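Local coordinates for protein ICChI, a glycosylated chitinase (Ipomoea carnea, PDB 6IDN) that probably hydrolyses the beta-1,4 linkages of chitin as a glycosylated family 18 plant chitinase with a TIM-barrel fold, and also has lysozyme activity, at residues Gly229-Leu241 / Tyr260-Val272. Sequence-based numbering, arbitrary orientation. Where two conformers were deposited one is given.
Sequences GFIEADDLISEVL and YDDDYSSKIKPDV. With CA (calcium ion), chain E.
Tyr264 reaches from the start of helix 264-268 to the loop ahead of helix 233-241, where its OH donates to Ile231 O at 2.6 Å, tilted 16° from the carbonyl plane. With CG anti to the backbone N, chi1 -164° carries the ring out to the loop 229-232 and the first turn of helix 233-241. A water that donates to the same OH accepts from Ile231 N, so the phenol bonds Ile231 O directly and Ile231 N by way of the water. Phe230 lies obliquely against this ring, planes at 48°, its CE1 3.6 Å from Tyr264 CE1.

Packing is tight beside the tyrosine. Ala233, small enough to admit the neighbouring helix, sets its CB 3.9 Å from Ile268 CG2; Ile268 CG2 also meets Leu236 CD2, while Leu236 continues inward onto Leu216 and Leu218 of strand 213-219. A phenylalanine in place of Tyr264 would probably keep much of the ring packing but leave Ile231 O without its donor and the water without this acceptor.

The outer side is looser: Lys267 lays its aliphatic chain on Ala233, and Asp271 OD2 rests 3.5 Å from Ile237 CG2, while a water donates to Ile237 O and, weakly, to Asp271 OD1. The two helices pack side by side outside the barrel, one after strand 213-219, the other after strand 250-256, through a mostly apolar seam, with a single direct hydrogen bond fixing the loop at one end.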
ATOM      1  N   GLY A 229     -14.352  11.369   3.379  1.00 18.09           N
ATOM      2  CA  GLY A 229     -12.938  11.649   3.542  1.00 17.43           C
ATOM      3  C   GLY A 229     -12.298  12.403   2.391  1.00 16.36           C
ATOM      4  O   GLY A 229     -11.198  12.943   2.570  1.00 16.77           O
ATOM      5  N   PHE A 230     -12.929  12.447   1.217  1.00 17.65           N
ATOM      6  CA  PHE A 230     -12.389  13.236   0.113  1.00 21.51           C
ATOM      7  C   PHE A 230     -12.196  14.686   0.539  1.00 20.57           C
ATOM      8  O   PHE A 230     -13.057  15.273   1.203  1.00 19.88           O
ATOM      9  CB  PHE A 230     -13.312  13.175  -1.111  1.00 17.38           C
ATOM     10  CG  PHE A 230     -12.830  14.011  -2.268  1.00 18.35           C
ATOM     11  CD1 PHE A 230     -11.760  13.587  -3.050  1.00 18.00           C
ATOM     12  CD2 PHE A 230     -13.430  15.232  -2.562  1.00 16.63           C
ATOM     13  CE1 PHE A 230     -11.309  14.368  -4.094  1.00 21.89           C
ATOM     14  CE2 PHE A 230     -12.985  16.008  -3.604  1.00 18.22           C
ATOM     15  CZ  PHE A 230     -11.912  15.567  -4.371  1.00 19.21           C
ATOM     16  N   ILE A 231     -11.056  15.260   0.144  1.00 16.44           N
ATOM     17  CA  ILE A 231     -10.722  16.666   0.372  1.00 15.26           C
ATOM     18  C   ILE A 231     -10.533  17.303  -1.001  1.00 17.09           C
ATOM     19  O   ILE A 231      -9.697  16.839  -1.784  1.00 18.84           O
ATOM     20  CB  ILE A 231      -9.444  16.820   1.213  1.00 17.62           C
ATOM     21  CG1 ILE A 231      -9.496  15.925   2.454  1.00 17.09           C
ATOM     22  CG2 ILE A 231      -9.225  18.284   1.637  1.00 20.00           C
ATOM     23  CD1 ILE A 231      -8.209  15.995   3.314  1.00 15.95           C
ATOM     24  N   GLU A 232     -11.304  18.347  -1.301  1.00 16.49           N
ATOM     25  CA  GLU A 232     -11.110  19.046  -2.563  1.00 17.71           C
ATOM     26  C   GLU A 232      -9.670  19.538  -2.643  1.00 20.62           C
ATOM     27  O   GLU A 232      -9.073  19.910  -1.628  1.00 19.43           O
ATOM     28  CB  GLU A 232     -12.104  20.202  -2.688  1.00 23.29           C
ATOM     29  CG  GLU A 232     -12.096  20.894  -4.027  1.00 32.44           C
ATOM     30  CD  GLU A 232     -11.110  22.037  -4.067  1.00 37.28           C
ATOM     31  OE1 GLU A 232     -10.874  22.628  -2.989  1.00 36.77           O
ATOM     32  OE2 GLU A 232     -10.578  22.349  -5.161  1.00 35.65           O
ATOM     33  N   ALA A 233      -9.102  19.504  -3.851  1.00 20.88           N
ATOM     34  CA  ALA A 233      -7.665  19.712  -4.009  1.00 19.91           C
ATOM     35  C   ALA A 233      -7.211  21.042  -3.405  1.00 19.59           C
ATOM     36  O   ALA A 233      -6.191  21.092  -2.703  1.00 19.69           O
ATOM     37  CB  ALA A 233      -7.291  19.629  -5.490  1.00 23.57           C
ATOM     38  N   ASP A 234      -7.961  22.121  -3.642  1.00 22.23           N
ATOM     39  CA  ASP A 234      -7.526  23.426  -3.145  1.00 21.30           C
ATOM     40  C   ASP A 234      -7.540  23.472  -1.619  1.00 22.59           C
ATOM     41  O   ASP A 234      -6.662  24.091  -1.000  1.00 22.93           O
ATOM     42  CB  ASP A 234      -8.396  24.524  -3.750  1.00 24.58           C
ATOM     43  CG  ASP A 234      -8.062  24.776  -5.208  1.00 37.64           C
ATOM     44  OD1 ASP A 234      -6.882  24.603  -5.586  1.00 48.56           O
ATOM     45  OD2 ASP A 234      -8.969  25.147  -5.976  1.00 52.56           O
ATOM     46  N   ASP A 235      -8.518  22.810  -0.996  1.00 19.19           N
ATOM     47  CA  ASP A 235      -8.549  22.727   0.462  1.00 21.06           C
ATOM     48  C   ASP A 235      -7.383  21.912   0.996  1.00 19.75           C
ATOM     49  O   ASP A 235      -6.824  22.234   2.051  1.00 19.96           O
ATOM     50  CB  ASP A 235      -9.857  22.097   0.930  1.00 16.99           C
ATOM     51  CG  ASP A 235     -11.051  23.031   0.820  1.00 22.33           C
ATOM     52  OD1 ASP A 235     -10.926  24.223   0.435  1.00 23.77           O
ATOM     53  OD2 ASP A 235     -12.147  22.541   1.121  1.00 25.84           O
ATOM     54  N   LEU A 236      -7.051  20.803   0.332  1.00 18.20           N
ATOM     55  CA  LEU A 236      -5.889  20.030   0.756  1.00 16.06           C
ATOM     56  C   LEU A 236      -4.638  20.897   0.732  1.00 19.44           C
ATOM     57  O   LEU A 236      -3.848  20.913   1.685  1.00 20.37           O
ATOM     58  CB  LEU A 236      -5.717  18.807  -0.151  1.00 17.67           C
ATOM     59  CG  LEU A 236      -4.546  17.899   0.201  1.00 16.58           C
ATOM     60  CD1 LEU A 236      -4.846  17.178   1.512  1.00 17.62           C
ATOM     61  CD2 LEU A 236      -4.276  16.896  -0.909  1.00 17.57           C
ATOM     62  N   ILE A 237      -4.461  21.642  -0.354  1.00 17.92           N
ATOM     63  CA  ILE A 237      -3.263  22.458  -0.528  1.00 18.10           C
ATOM     64  C   ILE A 237      -3.204  23.569   0.508  1.00 23.70           C
ATOM     65  O   ILE A 237      -2.121  23.916   1.002  1.00 21.67           O
ATOM     66  CB  ILE A 237      -3.227  23.004  -1.964  1.00 19.84           C
ATOM     67  CG1 ILE A 237      -2.979  21.861  -2.948  1.00 23.73           C
ATOM     68  CG2 ILE A 237      -2.177  24.102  -2.102  1.00 26.79           C
ATOM     69  CD1 ILE A 237      -3.394  22.199  -4.378  1.00 24.72           C
ATOM     70  N   SER A 238      -4.350  24.157   0.850  1.00 19.97           N
ATOM     71  CA  SER A 238      -4.321  25.329   1.712  1.00 21.40           C
ATOM     72  C   SER A 238      -4.490  25.001   3.188  1.00 20.14           C
ATOM     73  O   SER A 238      -3.999  25.756   4.030  1.00 24.70           O
ATOM     74  CB  SER A 238      -5.391  26.340   1.287  1.00 30.03           C
ATOM     75  OG  SER A 238      -6.683  25.801   1.475  1.00 31.53           O
ATOM     76  N   GLU A 239      -5.173  23.908   3.530  1.00 18.54           N
ATOM     77  CA  GLU A 239      -5.498  23.612   4.923  1.00 20.22           C
ATOM     78  C   GLU A 239      -4.698  22.475   5.531  1.00 18.06           C
ATOM     79  O   GLU A 239      -4.560  22.437   6.754  1.00 18.90           O
ATOM     80  CB  GLU A 239      -6.981  23.247   5.067  1.00 16.85           C
ATOM     81  CG  GLU A 239      -7.923  24.335   4.613  1.00 17.88           C
ATOM     82  CD  GLU A 239      -9.338  23.851   4.401  1.00 25.39           C
ATOM     83  OE1 GLU A 239      -9.713  22.836   5.030  1.00 22.31           O
ATOM     84  OE2 GLU A 239     -10.081  24.507   3.631  1.00 25.42           O
ATOM     85  N   VAL A 240      -4.214  21.521   4.732  1.00 15.39           N
ATOM     86  CA  VAL A 240      -3.677  20.288   5.296  1.00 14.87           C
ATOM     87  C   VAL A 240      -2.192  20.119   4.998  1.00 17.82           C
ATOM     88  O   VAL A 240      -1.382  19.960   5.921  1.00 17.17           O
ATOM     89  CB  VAL A 240      -4.469  19.076   4.779  1.00 14.58           C
ATOM     90  CG1 VAL A 240      -3.811  17.771   5.245  1.00 14.45           C
ATOM     91  CG2 VAL A 240      -5.902  19.166   5.255  1.00 18.67           C
ATOM     92  N   LEU A 241      -1.824  20.128   3.716  1.00 18.10           N
ATOM     93  CA  LEU A 241      -0.427  19.891   3.344  1.00 19.84           C
ATOM     94  C   LEU A 241       0.567  20.770   4.095  1.00 22.86           C
ATOM     95  O   LEU A 241       1.553  20.226   4.617  1.00 20.75           O
ATOM     96  CB  LEU A 241      -0.261  20.038   1.824  1.00 19.14           C
ATOM     97  CG  LEU A 241      -0.861  18.867   1.029  1.00 18.34           C
ATOM     98  CD1 LEU A 241      -0.705  19.082  -0.458  1.00 19.21           C
ATOM     99  CD2 LEU A 241      -0.224  17.555   1.432  1.00 22.69           C
ATOM    100  N   TYR A 260      -9.844   6.142  -9.910  1.00 23.37           N
ATOM    101  CA  TYR A 260     -10.564   7.358  -9.548  1.00 26.43           C
ATOM    102  C   TYR A 260      -9.725   8.618  -9.689  1.00 26.48           C
ATOM    103  O   TYR A 260     -10.236   9.714  -9.436  1.00 27.49           O
ATOM    104  CB  TYR A 260     -11.089   7.251  -8.109  1.00 26.03           C
ATOM    105  CG  TYR A 260     -12.064   6.105  -7.941  1.00 23.68           C
ATOM    106  CD1 TYR A 260     -13.360   6.198  -8.427  1.00 27.58           C
ATOM    107  CD2 TYR A 260     -11.675   4.919  -7.332  1.00 23.35           C
ATOM    108  CE1 TYR A 260     -14.248   5.145  -8.293  1.00 32.39           C
ATOM    109  CE2 TYR A 260     -12.562   3.853  -7.199  1.00 27.69           C
ATOM    110  CZ  TYR A 260     -13.845   3.979  -7.673  1.00 32.92           C
ATOM    111  OH  TYR A 260     -14.738   2.932  -7.551  1.00 34.13           O
ATOM    112  N   ASP A 261      -8.462   8.490 -10.093  1.00 22.40           N
ATOM    113  CA  ASP A 261      -7.533   9.617 -10.163  1.00 22.63           C
ATOM    114  C   ASP A 261      -7.477  10.145 -11.595  1.00 24.81           C
ATOM    115  O   ASP A 261      -6.520   9.924 -12.337  1.00 33.64           O
ATOM    116  CB  ASP A 261      -6.152   9.187  -9.659  1.00 24.60           C
ATOM    117  CG  ASP A 261      -5.181  10.348  -9.552  1.00 29.19           C
ATOM    118  OD1 ASP A 261      -5.644  11.510  -9.509  1.00 26.82           O
ATOM    119  OD2 ASP A 261      -3.955  10.099  -9.533  1.00 26.17           O
ATOM    120  N   ASP A 262      -8.528  10.870 -11.984  1.00 28.96           N
ATOM    121  CA  ASP A 262      -8.536  11.506 -13.298  0.51 32.99           C
ATOM    122  C   ASP A 262      -7.611  12.719 -13.319  1.00 34.79           C
ATOM    123  O   ASP A 262      -6.823  12.898 -14.255  1.00 39.06           O
ATOM    124  CB  ASP A 262      -9.962  11.911 -13.689  0.51 35.97           C
ATOM    125  CG  ASP A 262     -10.951  10.750 -13.629  0.51 38.07           C
ATOM    126  OD1 ASP A 262     -10.526   9.578 -13.553  0.51 44.84           O
ATOM    127  OD2 ASP A 262     -12.171  11.017 -13.657  0.51 43.24           O
ATOM    128  N   ASP A 263      -7.703  13.573 -12.299  1.00 28.70           N
ATOM    129  CA  ASP A 263      -6.828  14.739 -12.246  1.00 29.05           C
ATOM    130  C   ASP A 263      -6.467  15.159 -10.823  1.00 25.55           C
ATOM    131  O   ASP A 263      -5.916  16.253 -10.648  1.00 28.52           O
ATOM    132  CB  ASP A 263      -7.461  15.930 -13.003  1.00 37.03           C
ATOM    133  CG  ASP A 263      -8.852  16.282 -12.504  1.00 39.64           C
ATOM    134  OD1 ASP A 263      -9.216  15.902 -11.376  1.00 35.60           O
ATOM    135  OD2 ASP A 263      -9.594  16.948 -13.252  1.00 44.05           O
ATOM    136  N   TYR A 264      -6.739  14.340  -9.807  1.00 24.06           N
ATOM    137  CA  TYR A 264      -6.441  14.754  -8.441  1.00 22.63           C
ATOM    138  C   TYR A 264      -4.939  14.864  -8.220  1.00 19.26           C
ATOM    139  O   TYR A 264      -4.448  15.906  -7.770  1.00 24.63           O
ATOM    140  CB  TYR A 264      -7.071  13.781  -7.446  1.00 21.69           C
ATOM    141  CG  TYR A 264      -7.154  14.283  -6.014  1.00 20.28           C
ATOM    142  CD1 TYR A 264      -7.971  15.354  -5.681  1.00 22.16           C
ATOM    143  CD2 TYR A 264      -6.420  13.673  -4.997  1.00 19.97           C
ATOM    144  CE1 TYR A 264      -8.066  15.805  -4.373  1.00 21.63           C
ATOM    145  CE2 TYR A 264      -6.510  14.126  -3.682  1.00 19.56           C
ATOM    146  CZ  TYR A 264      -7.330  15.187  -3.383  1.00 19.10           C
ATOM    147  OH  TYR A 264      -7.433  15.637  -2.075  1.00 18.79           O
ATOM    148  N   SER A 265      -4.178  13.813  -8.556  1.00 21.83           N
ATOM    149  CA  SER A 265      -2.736  13.883  -8.332  1.00 21.29           C
ATOM    150  C   SER A 265      -2.088  14.969  -9.181  1.00 22.78           C
ATOM    151  O   SER A 265      -1.121  15.603  -8.748  1.00 25.35           O
ATOM    152  CB  SER A 265      -2.076  12.520  -8.589  1.00 23.18           C
ATOM    153  OG  SER A 265      -2.302  12.073  -9.916  1.00 26.49           O
ATOM    154  N   SER A 266      -2.597  15.196 -10.395  0.65 25.17           N
ATOM    155  CA  SER A 266      -2.053  16.274 -11.212  0.65 30.16           C
ATOM    156  C   SER A 266      -2.265  17.623 -10.537  0.65 31.40           C
ATOM    157  O   SER A 266      -1.407  18.511 -10.620  0.65 32.01           O
ATOM    158  CB  SER A 266      -2.688  16.262 -12.603  0.65 36.67           C
ATOM    159  OG  SER A 266      -2.286  15.128 -13.354  0.65 33.34           O
ATOM    160  N   LYS A 267      -3.397  17.790  -9.852  1.00 23.86           N
ATOM    161  CA  LYS A 267      -3.695  19.063  -9.203  1.00 27.25           C
ATOM    162  C   LYS A 267      -2.867  19.274  -7.940  1.00 24.45           C
ATOM    163  O   LYS A 267      -2.575  20.421  -7.585  1.00 28.03           O
ATOM    164  CB  LYS A 267      -5.183  19.146  -8.845  1.00 27.72           C
ATOM    165  CG  LYS A 267      -6.134  19.382  -9.997  1.00 34.81           C
ATOM    166  CD  LYS A 267      -7.581  19.270  -9.511  1.00 36.31           C
ATOM    167  CE  LYS A 267      -8.570  19.324 -10.655  1.00 47.97           C
ATOM    168  NZ  LYS A 267      -8.513  20.645 -11.319  1.00 53.05           N
ATOM    169  N   ILE A 268      -2.495  18.205  -7.237  1.00 24.83           N
ATOM    170  CA  ILE A 268      -1.829  18.364  -5.947  1.00 23.66           C
ATOM    171  C   ILE A 268      -0.320  18.140  -6.006  1.00 22.96           C
ATOM    172  O   ILE A 268       0.390  18.590  -5.093  1.00 25.45           O
ATOM    173  CB  ILE A 268      -2.455  17.447  -4.867  1.00 21.16           C
ATOM    174  CG1 ILE A 268      -2.166  15.965  -5.159  1.00 19.16           C
ATOM    175  CG2 ILE A 268      -3.949  17.714  -4.749  1.00 21.36           C
ATOM    176  CD1 ILE A 268      -2.574  15.034  -4.016  1.00 18.93           C
ATOM    177  N   LYS A 269       0.197  17.483  -7.044  1.00 23.90           N
ATOM    178  CA  LYS A 269       1.596  17.054  -7.009  1.00 23.88           C
ATOM    179  C   LYS A 269       2.586  18.174  -6.708  1.00 31.19           C
ATOM    180  O   LYS A 269       3.467  17.962  -5.859  1.00 27.34           O
ATOM    181  CB  LYS A 269       1.986  16.347  -8.316  1.00 35.21           C
ATOM    182  CG  LYS A 269       3.401  15.739  -8.255  1.00 35.95           C
ATOM    183  CD  LYS A 269       3.564  14.539  -9.172  1.00 38.41           C
ATOM    184  CE  LYS A 269       4.921  13.854  -8.980  1.00 43.77           C
ATOM    185  NZ  LYS A 269       4.985  12.919  -7.796  1.00 33.22           N
ATOM    186  N   PRO A 270       2.499  19.366  -7.314  1.00 28.59           N
ATOM    187  CA  PRO A 270       3.493  20.403  -6.994  1.00 32.57           C
ATOM    188  C   PRO A 270       3.551  20.758  -5.517  1.00 28.64           C
ATOM    189  O   PRO A 270       4.611  21.175  -5.036  1.00 33.72           O
ATOM    190  CB  PRO A 270       3.043  21.601  -7.849  1.00 29.06           C
ATOM    191  CG  PRO A 270       2.236  21.014  -8.932  1.00 29.11           C
ATOM    192  CD  PRO A 270       1.555  19.820  -8.352  1.00 28.15           C
ATOM    193  N   ASP A 271       2.456  20.592  -4.777  1.00 23.00           N
ATOM    194  CA  ASP A 271       2.412  20.944  -3.365  1.00 32.33           C
ATOM    195  C   ASP A 271       2.658  19.762  -2.439  1.00 30.57           C
ATOM    196  O   ASP A 271       2.737  19.957  -1.220  1.00 25.12           O
ATOM    197  CB  ASP A 271       1.060  21.587  -3.032  1.00 24.56           C
ATOM    198  CG  ASP A 271       0.906  22.958  -3.667  1.00 36.66           C
ATOM    199  OD1 ASP A 271       1.597  23.899  -3.225  1.00 40.56           O
ATOM    200  OD2 ASP A 271       0.110  23.101  -4.616  1.00 33.76           O
ATOM    201  N   VAL A 272       2.787  18.556  -2.980  1.00 22.55           N
ATOM    202  CA  VAL A 272       3.020  17.378  -2.146  1.00 23.46           C
ATOM    203  C   VAL A 272       4.486  17.329  -1.738  1.00 30.92           C
ATOM    204  O   VAL A 272       5.362  17.742  -2.503  1.00 33.29           O
ATOM    205  CB  VAL A 272       2.585  16.089  -2.875  1.00 23.39           C
ATOM    206  CG1 VAL A 272       3.188  14.846  -2.213  1.00 27.03           C
ATOM    207  CG2 VAL A 272       1.072  16.000  -2.899  1.00 23.74           C
ATOM    208  OXT VAL A 272       4.830  16.894  -0.633  1.00 30.52           O
TER
HETATM  209 CA    CA E 313     -13.794  23.835   1.877  1.00 13.66          CA
HETATM  210  O   HOH W   1      -8.973  13.424  -0.958  1.00 16.66           O
HETATM  211  O   HOH W   2     -13.159  25.401   0.423  1.00 31.26           O
HETATM  212  O   HOH W   3       0.420  24.261   0.029  1.00 44.57           O